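PDB 3E18: oxidoreductase from Listeria innocua, which binds NAD and probably acts as an NAD-dependent oxidoreductase of the Gfo/Idh/MocA family, with a substrate that is not established. Local coordinates for residues F147-R152 and W239-T244; K141-M146 and G257-P262; Q184-V189 and I216-G221; F131-E136 and L295-P300. One frame throughout, in Å; residues are numbered along the deposited sequence.

Contact 1. Residues F147-R152 and W239-T244; sequences FHLESR and WYVKGT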
loop_
_atom_site.group_PDB
_atom_site.type_symbol
_atom_site.label_atom_id
_atom_site.label_comp_id
_atom_site.label_asym_id
_atom_site.label_seq_id
_atom_site.Cartn_x
_atom_site.Cartn_y
_atom_site.Cartn_z
ATOM N N PHE A 147 -14.319 3.448 -3.593
ATOM C CA PHE A 147 -13.395 4.036 -4.581
ATOM C C PHE A 147 -11.973 3.495 -4.480
ATOM O O PHE A 147 -11.135 3.782 -5.324
ATOM C CB PHE A 147 -13.418 5.584 -4.542
ATOM C CG PHE A 147 -12.938 6.199 -3.226
ATOM C CD1 PHE A 147 -11.581 6.336 -2.944
ATOM C CD2 PHE A 147 -13.857 6.673 -2.292
ATOM C CE1 PHE A 147 -11.146 6.900 -1.740
ATOM C CE2 PHE A 147 -13.435 7.249 -1.101
ATOM C CZ PHE A 147 -12.078 7.354 -0.816
ATOM N N HIS A 148 -11.689 2.696 -3.454
ATOM C CA HIS A 148 -10.354 2.185 -3.293
ATOM C C HIS A 148 -10.426 0.829 -2.598
ATOM O O HIS A 148 -11.076 0.718 -1.575
ATOM C CB HIS A 148 -9.475 3.159 -2.493
ATOM C CG HIS A 148 -8.090 2.640 -2.246
ATOM N ND1 HIS A 148 -7.125 2.597 -3.229
ATOM C CD2 HIS A 148 -7.527 2.095 -1.140
ATOM C CE1 HIS A 148 -6.023 2.060 -2.738
ATOM N NE2 HIS A 148 -6.239 1.746 -1.473
ATOM N N LEU A 149 -9.795 -0.190 -3.185
ATOM C CA LEU A 149 -9.848 -1.564 -2.625
ATOM C C LEU A 149 -8.474 -2.147 -2.447
ATOM O O LEU A 149 -7.641 -2.063 -3.332
ATOM C CB LEU A 149 -10.645 -2.504 -3.550
ATOM C CG LEU A 149 -12.118 -2.199 -3.843
ATOM C CD1 LEU A 149 -12.296 -1.198 -5.002
ATOM C CD2 LEU A 149 -12.828 -3.501 -4.155
ATOM N N GLU A 150 -8.220 -2.805 -1.320
ATOM C CA GLU A 150 -6.927 -3.420 -1.165
ATOM C C GLU A 150 -7.188 -4.875 -0.850
ATOM O O GLU A 150 -7.904 -5.174 0.087
ATOM C CB GLU A 150 -6.088 -2.742 -0.067
ATOM C CG GLU A 150 -5.767 -1.289 -0.372
ATOM C CD GLU A 150 -4.996 -0.557 0.700
ATOM O OE1 GLU A 150 -4.479 -1.179 1.666
ATOM O OE2 GLU A 150 -4.906 0.679 0.558
ATOM N N SER A 151 -6.642 -5.759 -1.681
ATOM C CA SER A 151 -6.900 -7.190 -1.611
ATOM C C SER A 151 -5.561 -7.886 -1.456
ATOM O O SER A 151 -4.686 -7.755 -2.316
ATOM C CB SER A 151 -7.629 -7.612 -2.892
ATOM O OG SER A 151 -7.829 -9.014 -2.967
ATOM N N ARG A 152 -5.375 -8.624 -0.359
ATOM C CA ARG A 152 -4.060 -9.157 -0.020
ATOM C C ARG A 152 -4.166 -10.617 0.372
ATOM O O ARG A 152 -5.020 -10.983 1.152
ATOM C CB ARG A 152 -3.453 -8.410 1.188
ATOM C CG ARG A 152 -3.013 -6.970 0.935
ATOM C CD ARG A 152 -2.437 -6.331 2.208
ATOM N NE ARG A 152 -1.934 -4.967 1.962
ATOM C CZ ARG A 152 -2.646 -3.849 2.084
ATOM N NH1 ARG A 152 -2.088 -2.671 1.829
ATOM N NH2 ARG A 152 -3.922 -3.894 2.442
ATOM N N TRP A 239 -8.928 -8.015 3.184
ATOM C CA TRP A 239 -9.582 -6.894 2.455
ATOM C C TRP A 239 -9.506 -5.617 3.280
ATOM O O TRP A 239 -9.654 -5.654 4.497
ATOM C CB TRP A 239 -11.048 -7.228 2.196
ATOM C CG TRP A 239 -11.269 -8.289 1.122
ATOM C CD1 TRP A 239 -11.516 -9.621 1.314
ATOM C CD2 TRP A 239 -11.276 -8.077 -0.285
ATOM N NE1 TRP A 239 -11.670 -10.261 0.102
ATOM C CE2 TRP A 239 -11.535 -9.329 -0.896
ATOM C CE3 TRP A 239 -11.105 -6.943 -1.096
ATOM C CZ2 TRP A 239 -11.613 -9.482 -2.283
ATOM C CZ3 TRP A 239 -11.172 -7.093 -2.469
ATOM C CH2 TRP A 239 -11.423 -8.350 -3.055
ATOM N N TYR A 240 -9.256 -4.487 2.624
ATOM C CA TYR A 240 -9.330 -3.196 3.277
ATOM C C TYR A 240 -9.887 -2.282 2.207
ATOM O O TYR A 240 -9.266 -2.090 1.165
ATOM C CB TYR A 240 -7.954 -2.719 3.758
ATOM C CG TYR A 240 -7.949 -1.325 4.396
ATOM C CD1 TYR A 240 -8.346 -1.131 5.729
ATOM C CD2 TYR A 240 -7.546 -0.209 3.662
ATOM C CE1 TYR A 240 -8.337 0.148 6.310
ATOM C CE2 TYR A 240 -7.530 1.070 4.233
ATOM C CZ TYR A 240 -7.934 1.243 5.549
ATOM O OH TYR A 240 -7.906 2.508 6.100
ATOM N N VAL A 241 -11.080 -1.762 2.446
ATOM C CA VAL A 241 -11.801 -1.039 1.386
ATOM C C VAL A 241 -12.277 0.321 1.863
ATOM O O VAL A 241 -12.661 0.474 3.000
ATOM C CB VAL A 241 -12.987 -1.887 0.805
ATOM C CG1 VAL A 241 -12.464 -3.128 0.036
ATOM C CG2 VAL A 241 -13.967 -2.331 1.907
ATOM N N LYS A 242 -12.275 1.311 0.971
ATOM C CA LYS A 242 -12.591 2.669 1.356
ATOM C C LYS A 242 -13.658 3.206 0.439
ATOM O O LYS A 242 -13.599 2.988 -0.767
ATOM C CB LYS A 242 -11.352 3.570 1.224
ATOM C CG LYS A 242 -10.226 3.270 2.215
ATOM C CD LYS A 242 -9.049 4.242 2.023
ATOM C CE LYS A 242 -9.353 5.608 2.635
ATOM N NZ LYS A 242 -8.408 6.624 2.084
ATOM N N GLY A 243 -14.622 3.911 1.021
ATOM C CA GLY A 243 -15.701 4.529 0.280
ATOM C C GLY A 243 -15.974 5.919 0.790
ATOM O O GLY A 243 -15.417 6.324 1.807
ATOM N N THR A 244 -16.827 6.654 0.077
ATOM C CA THR A 244 -17.216 8.017 0.457
ATOM C C THR A 244 -17.926 8.110 1.826
ATOM O O THR A 244 -17.980 9.175 2.433
ATOM C CB THR A 244 -18.113 8.645 -0.620
ATOM O OG1 THR A 244 -19.249 7.797 -0.835
ATOM C CG2 THR A 244 -17.356 8.792 -1.922
#
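The carbonyl oxygen Lys242 O is gripped by two successive amides. Phe147 N donates a hydrogen bond to Lys242 O at 3.0 Å. His148 N bonds weakly to Lys242 O at 3.3 Å. This is a classic beta bulge, with Phe147 and His148 both facing Lys242. Past it the strands pair as a regular antiparallel sheet in the C-terminal domain, and Lys242 N returns a 2.9 Å bond to His148 O. Glu150 and Tyr240 form the next hydrogen-bonded pair. Their side chains run side by side, with carboxylate and ring turned 49° apart. Glu150 OE1 takes both NH1 and NH2 of Arg152 in an end-on salt bridge, NH1 from above the carboxylate plane. His148 NE2 lies 2.7 Å from Glu150 OE2, which uses its anti lone pair. Three bonds thus fix the rotation of a buried carboxylate. His148 is held on its other ring nitrogen by Thr223. Tyr240 OH hydrogen-bonds to Ile234 O of the second subunit. On the Leu149 and Val241 face, Leu149 CG meets Val241 CG1 at 4.0 Å. Ser151 CB sits over the six-membered ring of Trp239, 4.0 Å from its centroid, in a CH-pi contact. Trp239 NE1 bonds to Asp130.

Contact 2. Residues K141-M146 and G257-P262; sequences KTIGEM and GEIVKP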
loop_
_atom_site.group_PDB
_atom_site.type_symbol
_atom_site.label_atom_id
_atom_site.label_comp_id
_atom_site.label_asym_id
_atom_site.label_seq_id
_atom_site.Cartn_x
_atom_site.Cartn_y
_atom_site.Cartn_z
ATOM N N LYS A 141 -23.837 -0.148 -1.766
ATOM C CA LYS A 141 -23.224 1.090 -1.283
ATOM C C LYS A 141 -23.134 1.186 0.242
ATOM O O LYS A 141 -23.376 2.240 0.811
ATOM C CB LYS A 141 -23.910 2.325 -1.889
ATOM C CG LYS A 141 -23.774 2.431 -3.405
ATOM C CD LYS A 141 -24.772 3.434 -3.964
ATOM C CE LYS A 141 -24.812 3.422 -5.489
ATOM N NZ LYS A 141 -24.042 4.546 -6.096
ATOM N N THR A 142 -22.781 0.072 0.886
ATOM C CA THR A 142 -22.698 -0.023 2.338
ATOM C C THR A 142 -21.778 1.025 2.970
ATOM O O THR A 142 -22.061 1.539 4.065
ATOM C CB THR A 142 -22.208 -1.432 2.751
ATOM O OG1 THR A 142 -23.022 -2.416 2.123
ATOM C CG2 THR A 142 -22.277 -1.633 4.252
ATOM N N ILE A 143 -20.665 1.325 2.299
ATOM C CA ILE A 143 -19.785 2.398 2.746
ATOM C C ILE A 143 -19.802 3.538 1.730
ATOM O O ILE A 143 -18.796 4.203 1.501
ATOM C CB ILE A 143 -18.358 1.908 3.071
ATOM C CG1 ILE A 143 -17.727 1.148 1.889
ATOM C CG2 ILE A 143 -18.381 1.011 4.304
ATOM C CD1 ILE A 143 -16.273 0.737 2.118
ATOM N N GLY A 144 -20.967 3.761 1.135
ATOM C CA GLY A 144 -21.115 4.737 0.047
ATOM C C GLY A 144 -20.525 4.170 -1.235
ATOM O O GLY A 144 -20.536 2.952 -1.451
ATOM N N GLU A 145 -19.994 5.054 -2.076
ATOM C CA GLU A 145 -19.290 4.668 -3.297
ATOM C C GLU A 145 -17.889 4.191 -2.956
ATOM O O GLU A 145 -17.058 4.981 -2.487
ATOM C CB GLU A 145 -19.216 5.859 -4.258
ATOM C CG GLU A 145 -20.589 6.355 -4.677
ATOM C CD GLU A 145 -20.542 7.418 -5.762
ATOM O OE1 GLU A 145 -19.603 8.247 -5.764
ATOM O OE2 GLU A 145 -21.462 7.429 -6.611
ATOM N N MET A 146 -17.642 2.898 -3.170
ATOM C CA MET A 146 -16.344 2.287 -2.887
ATOM C C MET A 146 -15.389 2.751 -3.978
ATOM O O MET A 146 -15.639 2.499 -5.157
ATOM C CB MET A 146 -16.459 0.755 -2.882
ATOM C CG MET A 146 -15.297 0.017 -2.233
ATOM S SD MET A 146 -15.546 -1.765 -2.171
ATOM C CE MET A 146 -16.865 -1.885 -0.972
ATOM N N GLY A 257 -14.167 -9.058 10.960
ATOM C CA GLY A 257 -13.955 -7.691 10.510
ATOM C C GLY A 257 -15.151 -6.827 10.812
ATOM O O GLY A 257 -16.064 -7.236 11.539
ATOM N N GLU A 258 -15.155 -5.624 10.257
ATOM C CA GLU A 258 -16.197 -4.686 10.588
ATOM C C GLU A 258 -16.204 -3.566 9.601
ATOM O O GLU A 258 -15.340 -3.465 8.742
ATOM C CB GLU A 258 -15.993 -4.100 11.998
ATOM C CG GLU A 258 -14.730 -3.273 12.182
ATOM C CD GLU A 258 -14.597 -2.724 13.597
ATOM O OE1 GLU A 258 -15.006 -3.415 14.555
ATOM O OE2 GLU A 258 -14.080 -1.600 13.749
ATOM N N ILE A 259 -17.186 -2.709 9.768
ATOM C CA ILE A 259 -17.322 -1.501 8.985
ATOM C C ILE A 259 -17.451 -0.337 9.960
ATOM O O ILE A 259 -18.109 -0.469 10.991
ATOM C CB ILE A 259 -18.565 -1.611 8.123
ATOM C CG1 ILE A 259 -18.322 -2.611 6.989
ATOM C CG2 ILE A 259 -18.962 -0.251 7.555
ATOM C CD1 ILE A 259 -19.575 -3.218 6.475
ATOM N N VAL A 260 -16.804 0.785 9.648
ATOM C CA VAL A 260 -16.957 2.020 10.408
ATOM C C VAL A 260 -17.398 3.131 9.441
ATOM O O VAL A 260 -16.793 3.324 8.404
ATOM C CB VAL A 260 -15.667 2.381 11.192
ATOM C CG1 VAL A 260 -15.869 3.650 12.017
ATOM C CG2 VAL A 260 -15.288 1.234 12.156
ATOM N N LYS A 261 -18.481 3.823 9.767
ATOM C CA LYS A 261 -19.037 4.860 8.896
ATOM C C LYS A 261 -19.156 6.164 9.659
ATOM O O LYS A 261 -19.363 6.138 10.862
ATOM C CB LYS A 261 -20.457 4.465 8.458
ATOM C CG LYS A 261 -20.581 3.236 7.546
ATOM C CD LYS A 261 -22.059 2.831 7.323
ATOM C CE LYS A 261 -22.879 3.948 6.667
ATOM N NZ LYS A 261 -22.409 4.232 5.296
ATOM N N PRO A 262 -19.080 7.317 8.959
ATOM C CA PRO A 262 -19.370 8.600 9.594
ATOM C C PRO A 262 -20.872 8.786 9.863
ATOM O O PRO A 262 -21.703 8.229 9.143
ATOM C CB PRO A 262 -18.926 9.618 8.538
ATOM C CG PRO A 262 -19.092 8.901 7.241
ATOM C CD PRO A 262 -18.720 7.470 7.538
#
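Thr142 and Ile143 meet Ile259 and Lys261 where a type I beta turn, Lys141 to Gly144, packs against strand 257-262. The turn follows helix 129-140 and leads into strand 146-154. Gly144 N closes it on Lys141 O, and Lys141 and Gly144 both have positive phi. The strand points Ile259 and Lys261 toward the turn. Val260 points away from it and packs on strand 292-295 and on Ile234 of the second subunit.

The apolar part is made by methyl groups. Ile143 CG2 touches Ile259 CG2 at 3.5 Å. With chi1 at 54°, Ile143 CG2 stands anti to the carbonyl carbon, and this is the methyl that meets Ile259. Thr142 CG2 meets Ile259 CD1 at 3.8 Å, and these two side chains cross at about a right angle. Met137 of helix 129-140 touches both Thr142 and Ile259.

The polar part is a lysine bound to main-chain oxygens. The Lys261 chain bends at its last two torsions and lays its aliphatic part by the turn, with CD 3.5 Å from Thr142 O. Its ammonium group also bonds to Glu245 O. Lys261 NZ donates to Thr142 O at 3.0 Å, from a position tilted 31° out of the carbonyl plane.

Contact 3. Residues Q184-V189 and I216-G221; sequences QLLFLV and ITFENG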
loop_
_atom_site.group_PDB
_atom_site.type_symbol
_atom_site.label_atom_id
_atom_site.label_comp_id
_atom_site.label_asym_id
_atom_site.label_seq_id
_atom_site.Cartn_x
_atom_site.Cartn_y
_atom_site.Cartn_z
ATOM N N GLN A 184 -11.213 -11.430 -9.577
ATOM C CA GLN A 184 -12.159 -10.829 -8.609
ATOM C C GLN A 184 -12.336 -9.339 -8.855
ATOM O O GLN A 184 -13.456 -8.850 -9.003
ATOM C CB GLN A 184 -11.665 -11.035 -7.183
ATOM C CG GLN A 184 -12.000 -12.427 -6.611
ATOM C CD GLN A 184 -11.424 -12.658 -5.218
ATOM O OE1 GLN A 184 -10.668 -11.845 -4.684
ATOM N NE2 GLN A 184 -11.798 -13.772 -4.619
ATOM N N LEU A 185 -11.223 -8.626 -8.943
ATOM C CA LEU A 185 -11.266 -7.162 -9.079
ATOM C C LEU A 185 -11.921 -6.699 -10.369
ATOM O O LEU A 185 -12.722 -5.740 -10.383
ATOM C CB LEU A 185 -9.836 -6.605 -9.008
ATOM C CG LEU A 185 -9.639 -5.098 -9.211
ATOM C CD1 LEU A 185 -10.208 -4.287 -8.046
ATOM C CD2 LEU A 185 -8.163 -4.809 -9.412
ATOM N N LEU A 186 -11.552 -7.350 -11.465
ATOM C CA LEU A 186 -12.058 -6.962 -12.790
ATOM C C LEU A 186 -13.512 -7.416 -12.999
ATOM O O LEU A 186 -14.295 -6.787 -13.734
ATOM C CB LEU A 186 -11.118 -7.496 -13.877
ATOM C CG LEU A 186 -10.185 -6.474 -14.548
ATOM C CD1 LEU A 186 -9.479 -5.575 -13.545
ATOM C CD2 LEU A 186 -9.179 -7.138 -15.487
ATOM N N PHE A 187 -13.864 -8.517 -12.347
ATOM C CA PHE A 187 -15.259 -8.954 -12.258
ATOM C C PHE A 187 -16.113 -7.935 -11.476
ATOM O O PHE A 187 -17.246 -7.646 -11.870
ATOM C CB PHE A 187 -15.322 -10.360 -11.623
ATOM C CG PHE A 187 -16.721 -10.909 -11.450
ATOM C CD1 PHE A 187 -17.637 -10.895 -12.507
ATOM C CD2 PHE A 187 -17.102 -11.477 -10.231
ATOM C CE1 PHE A 187 -18.925 -11.419 -12.345
ATOM C CE2 PHE A 187 -18.394 -12.001 -10.052
ATOM C CZ PHE A 187 -19.300 -11.973 -11.118
ATOM N N LEU A 188 -15.570 -7.384 -10.386
ATOM C CA LEU A 188 -16.307 -6.414 -9.563
ATOM C C LEU A 188 -16.482 -5.044 -10.230
ATOM O O LEU A 188 -17.589 -4.504 -10.275
ATOM C CB LEU A 188 -15.630 -6.236 -8.202
ATOM C CG LEU A 188 -16.402 -5.433 -7.153
ATOM C CD1 LEU A 188 -17.771 -6.056 -6.850
ATOM C CD2 LEU A 188 -15.584 -5.289 -5.881
ATOM N N VAL A 189 -15.381 -4.493 -10.739
ATOM C CA VAL A 189 -15.353 -3.115 -11.228
ATOM C C VAL A 189 -15.773 -3.096 -12.692
ATOM O O VAL A 189 -15.229 -3.842 -13.498
ATOM C CB VAL A 189 -13.941 -2.501 -11.033
ATOM C CG1 VAL A 189 -13.904 -1.042 -11.504
ATOM C CG2 VAL A 189 -13.519 -2.595 -9.561
ATOM N N ILE A 216 -3.378 -0.365 -9.276
ATOM C CA ILE A 216 -4.165 -0.282 -10.488
ATOM C C ILE A 216 -5.086 0.923 -10.414
ATOM O O ILE A 216 -5.700 1.170 -9.382
ATOM C CB ILE A 216 -4.986 -1.588 -10.682
ATOM C CG1 ILE A 216 -4.037 -2.778 -10.874
ATOM C CG2 ILE A 216 -5.935 -1.503 -11.870
ATOM C CD1 ILE A 216 -4.665 -4.098 -10.513
ATOM N N THR A 217 -5.183 1.677 -11.502
ATOM C CA THR A 217 -6.157 2.750 -11.577
ATOM C C THR A 217 -7.107 2.467 -12.751
ATOM O O THR A 217 -6.658 2.043 -13.823
ATOM C CB THR A 217 -5.473 4.126 -11.776
ATOM O OG1 THR A 217 -4.416 4.278 -10.824
ATOM C CG2 THR A 217 -6.461 5.252 -11.578
ATOM N N PHE A 218 -8.407 2.695 -12.541
ATOM C CA PHE A 218 -9.435 2.470 -13.566
ATOM C C PHE A 218 -9.802 3.789 -14.199
ATOM O O PHE A 218 -9.520 4.816 -13.626
ATOM C CB PHE A 218 -10.672 1.824 -12.948
ATOM C CG PHE A 218 -10.424 0.413 -12.490
ATOM C CD1 PHE A 218 -10.595 -0.645 -13.376
ATOM C CD2 PHE A 218 -9.978 0.154 -11.212
ATOM C CE1 PHE A 218 -10.343 -1.949 -13.002
ATOM C CE2 PHE A 218 -9.722 -1.155 -10.809
ATOM C CZ PHE A 218 -9.906 -2.215 -11.714
ATOM N N GLU A 219 -10.455 3.745 -15.359
ATOM C CA GLU A 219 -10.873 4.970 -16.068
ATOM C C GLU A 219 -11.864 5.817 -15.264
ATOM O O GLU A 219 -11.922 7.040 -15.431
ATOM C CB GLU A 219 -11.462 4.619 -17.448
ATOM C CG GLU A 219 -10.520 3.885 -18.409
ATOM C CD GLU A 219 -9.500 4.788 -19.115
ATOM O OE1 GLU A 219 -9.586 6.035 -19.010
ATOM O OE2 GLU A 219 -8.607 4.238 -19.797
ATOM N N ASN A 220 -12.645 5.167 -14.397
ATOM C CA ASN A 220 -13.591 5.869 -13.524
ATOM C C ASN A 220 -13.009 6.394 -12.192
ATOM O O ASN A 220 -13.749 6.871 -11.334
ATOM C CB ASN A 220 -14.839 5.014 -13.270
ATOM C CG ASN A 220 -14.572 3.818 -12.366
ATOM O OD1 ASN A 220 -13.435 3.527 -11.994
ATOM N ND2 ASN A 220 -15.635 3.116 -12.013
ATOM N N GLY A 221 -11.697 6.282 -12.018
ATOM C CA GLY A 221 -11.039 6.895 -10.869
ATOM C C GLY A 221 -10.818 5.922 -9.722
ATOM O O GLY A 221 -10.130 6.258 -8.765
#
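Val189 CG1 sits over the centre of the Phe218 ring, 3.8 Å from the centroid and only 9° off the ring normal. This is a CH-pi contact, made tip to tip. Phe218 CG stands beside its own backbone N (chi1 -68°), and the ring meets two leucines near its plane. Leu186 CD1 comes to the ring edge, 3.8 Å from Phe218 CE1, with the two side chains crossing at a slant. Leu185 CG reaches Phe218 CZ at 3.8 Å. Leu185 also extends CD2 to Ile216 CD1, tip to tip at 3.7 Å. The end of helix 173-188 thus packs on strand 211-218 of the mixed sheet, and the axes of 184-188 and 216-218 run 12° from parallel. Val193 of the next strand touches Leu186, Ile216 and Phe218. No hydrogen bond crosses the contact. Val189 N bonds back to Leu185 O, and Gly221 N to Phe218 O, closing a type I turn. The join therefore rests on apolar carbon contacts, most of them around the Phe218 ring.

Contact 4. Residues F131-E136 and L295-P300; sequences FLIIKE and LSLPAP
The one flat side-chain group that takes part is the carboxylate of Glu136, near the carbonyl of Ala299. The rings of Pro298 and Pro300 are puckered, and no aromatic ring takes part between the two segments. Pro298 meets Ile133 at CD, which lies 4.1 Å from Ile133 CG2. Pro300 lays CA, CB and CD against Ile133, with Pro300 CB 4.0 Å from Ile133 CG1. Residues 297-300 run in a polyproline II conformation, an extended left-handed helix, across helix 129-140 of the C-terminal domain. The backbones come close, with the CA atoms of Ile133 and Pro300 4.0 Å apart.

Ile133 is the main apolar residue on the helix side. Its CG2 also touches Leu297 CB, and its CG1 lies 3.8 Å from Pro298 O. Leu132 adds a contact of its CB with Pro300 CB at 3.8 Å. The main chain of Leu132 is also hydrogen-bonded to Ala301, just past the segment. Ile250 of strand 246-250 touches both Ile133 and Leu297, so the contact continues onto the sheet.

Nearly one turn on from Ile133, Glu136 points toward segment 295-300. Its CG is anti to the backbone N (chi1 179°) and lies 3.4 Å from Ala299 O. No direct hydrogen bond links the segments. A water spans them instead, donating to Ala299 O at 2.7 Å and weakly to Glu136 OE2.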
loop_
_atom_site.group_PDB
_atom_site.type_symbol
_atom_site.label_atom_id
_atom_site.label_comp_id
_atom_site.label_asym_id
_atom_site.label_seq_id
_atom_site.Cartn_x
_atom_site.Cartn_y
_atom_site.Cartn_z
ATOM N N PHE A 131 -15.040 -12.430 -0.719
ATOM C CA PHE A 131 -15.183 -11.587 -1.905
ATOM C C PHE A 131 -16.639 -11.177 -2.124
ATOM O O PHE A 131 -16.922 -10.047 -2.525
ATOM C CB PHE A 131 -14.610 -12.299 -3.155
ATOM C CG PHE A 131 -15.020 -11.646 -4.446
ATOM C CD1 PHE A 131 -14.565 -10.364 -4.755
ATOM C CD2 PHE A 131 -15.874 -12.290 -5.327
ATOM C CE1 PHE A 131 -14.969 -9.710 -5.939
ATOM C CE2 PHE A 131 -16.285 -11.643 -6.533
ATOM C CZ PHE A 131 -15.822 -10.359 -6.824
ATOM N N LEU A 132 -17.567 -12.101 -1.872
ATOM C CA LEU A 132 -18.987 -11.812 -2.051
ATOM C C LEU A 132 -19.536 -10.811 -1.018
ATOM O O LEU A 132 -20.457 -10.040 -1.330
ATOM C CB LEU A 132 -19.816 -13.102 -2.109
ATOM C CG LEU A 132 -19.568 -13.976 -3.359
ATOM C CD1 LEU A 132 -20.374 -15.269 -3.299
ATOM C CD2 LEU A 132 -19.853 -13.228 -4.666
ATOM N N ILE A 133 -18.937 -10.794 0.174
ATOM C CA ILE A 133 -19.165 -9.698 1.154
ATOM C C ILE A 133 -18.768 -8.335 0.566
ATOM O O ILE A 133 -19.548 -7.388 0.635
ATOM C CB ILE A 133 -18.453 -9.963 2.495
ATOM C CG1 ILE A 133 -19.094 -11.161 3.201
ATOM C CG2 ILE A 133 -18.509 -8.741 3.422
ATOM C CD1 ILE A 133 -18.292 -11.688 4.367
ATOM N N ILE A 134 -17.582 -8.250 -0.045
ATOM C CA ILE A 134 -17.140 -7.007 -0.701
ATOM C C ILE A 134 -18.064 -6.616 -1.866
ATOM O O ILE A 134 -18.379 -5.426 -2.073
ATOM C CB ILE A 134 -15.650 -7.120 -1.195
ATOM C CG1 ILE A 134 -14.719 -7.525 -0.032
ATOM C CG2 ILE A 134 -15.163 -5.823 -1.800
ATOM C CD1 ILE A 134 -14.650 -6.502 1.111
ATOM N N LYS A 135 -18.492 -7.621 -2.625
ATOM C CA LYS A 135 -19.425 -7.422 -3.730
ATOM C C LYS A 135 -20.756 -6.896 -3.207
ATOM O O LYS A 135 -21.335 -5.988 -3.783
ATOM C CB LYS A 135 -19.625 -8.733 -4.498
ATOM C CG LYS A 135 -20.454 -8.600 -5.761
ATOM C CD LYS A 135 -20.299 -9.856 -6.605
ATOM C CE LYS A 135 -20.709 -9.608 -8.047
ATOM N NZ LYS A 135 -22.188 -9.624 -8.177
ATOM N N GLU A 136 -21.230 -7.460 -2.101
ATOM C CA GLU A 136 -22.439 -6.916 -1.445
ATOM C C GLU A 136 -22.261 -5.441 -1.046
ATOM O O GLU A 136 -23.102 -4.590 -1.392
ATOM C CB GLU A 136 -22.839 -7.774 -0.234
ATOM C CG GLU A 136 -24.087 -7.276 0.540
ATOM C CD GLU A 136 -25.421 -7.502 -0.183
ATOM O OE1 GLU A 136 -25.438 -8.118 -1.273
ATOM O OE2 GLU A 136 -26.468 -7.071 0.358
ATOM N N LEU A 295 -20.418 -1.113 12.406
ATOM C CA LEU A 295 -21.356 -2.108 11.911
ATOM C C LEU A 295 -20.660 -3.443 11.684
ATOM O O LEU A 295 -19.454 -3.501 11.445
ATOM C CB LEU A 295 -21.966 -1.661 10.580
ATOM C CG LEU A 295 -22.904 -0.459 10.436
ATOM C CD1 LEU A 295 -22.217 0.882 10.630
ATOM C CD2 LEU A 295 -23.501 -0.506 9.046
ATOM N N SER A 296 -21.441 -4.512 11.733
ATOM C CA SER A 296 -20.989 -5.817 11.271
ATOM C C SER A 296 -20.882 -5.790 9.757
ATOM O O SER A 296 -21.528 -4.960 9.099
ATOM C CB SER A 296 -21.967 -6.912 11.705
ATOM O OG SER A 296 -21.803 -7.212 13.079
ATOM N N LEU A 297 -20.035 -6.666 9.220
ATOM C CA LEU A 297 -19.998 -6.957 7.791
ATOM C C LEU A 297 -21.338 -7.539 7.350
ATOM O O LEU A 297 -21.923 -8.333 8.085
ATOM C CB LEU A 297 -18.873 -7.958 7.473
ATOM C CG LEU A 297 -17.439 -7.479 7.740
ATOM C CD1 LEU A 297 -16.445 -8.624 7.693
ATOM C CD2 LEU A 297 -17.057 -6.419 6.734
ATOM N N PRO A 298 -21.822 -7.159 6.147
ATOM C CA PRO A 298 -23.085 -7.693 5.646
ATOM C C PRO A 298 -22.974 -9.179 5.331
ATOM O O PRO A 298 -21.871 -9.732 5.320
ATOM C CB PRO A 298 -23.318 -6.917 4.342
ATOM C CG PRO A 298 -22.318 -5.832 4.321
ATOM C CD PRO A 298 -21.202 -6.233 5.185
ATOM N N ALA A 299 -24.122 -9.814 5.101
ATOM C CA ALA A 299 -24.172 -11.159 4.544
ATOM C C ALA A 299 -23.636 -11.067 3.114
ATOM O O ALA A 299 -23.840 -10.042 2.446
ATOM C CB ALA A 299 -25.621 -11.694 4.556
ATOM N N PRO A 300 -22.941 -12.119 2.642
ATOM C CA PRO A 300 -22.384 -12.095 1.283
ATOM C C PRO A 300 -23.462 -11.998 0.213
ATOM O O PRO A 300 -24.576 -12.506 0.411
ATOM C CB PRO A 300 -21.665 -13.440 1.183
ATOM C CG PRO A 300 -22.360 -14.309 2.196
ATOM C CD PRO A 300 -22.622 -13.388 3.328
HETATM O O HOH W 1 -26.346 -8.950 2.553
#

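The contacts nest along the chain. Contact 4 encloses contact 2, which encloses contact 1, which encloses contact 3. All four belong to the region around the nine-stranded mixed sheet of the C-terminal domain. Contact 1 joins two neighbouring strands near its middle. Its centre lies about 10, 11 and 13 Å from the centres of contacts 2, 3 and 4. Helices 129-140 and 173-188 pack on the Leu149 and Trp239 face and link contact 1 with contacts 3 and 4. Contacts 2 and 4 meet where Leu295 N approaches Ile259 O. Contacts 1 and 2, and marginally the strand of contact 3, touch the second subunit, so this sheet serves both helix packing and dimer assembly.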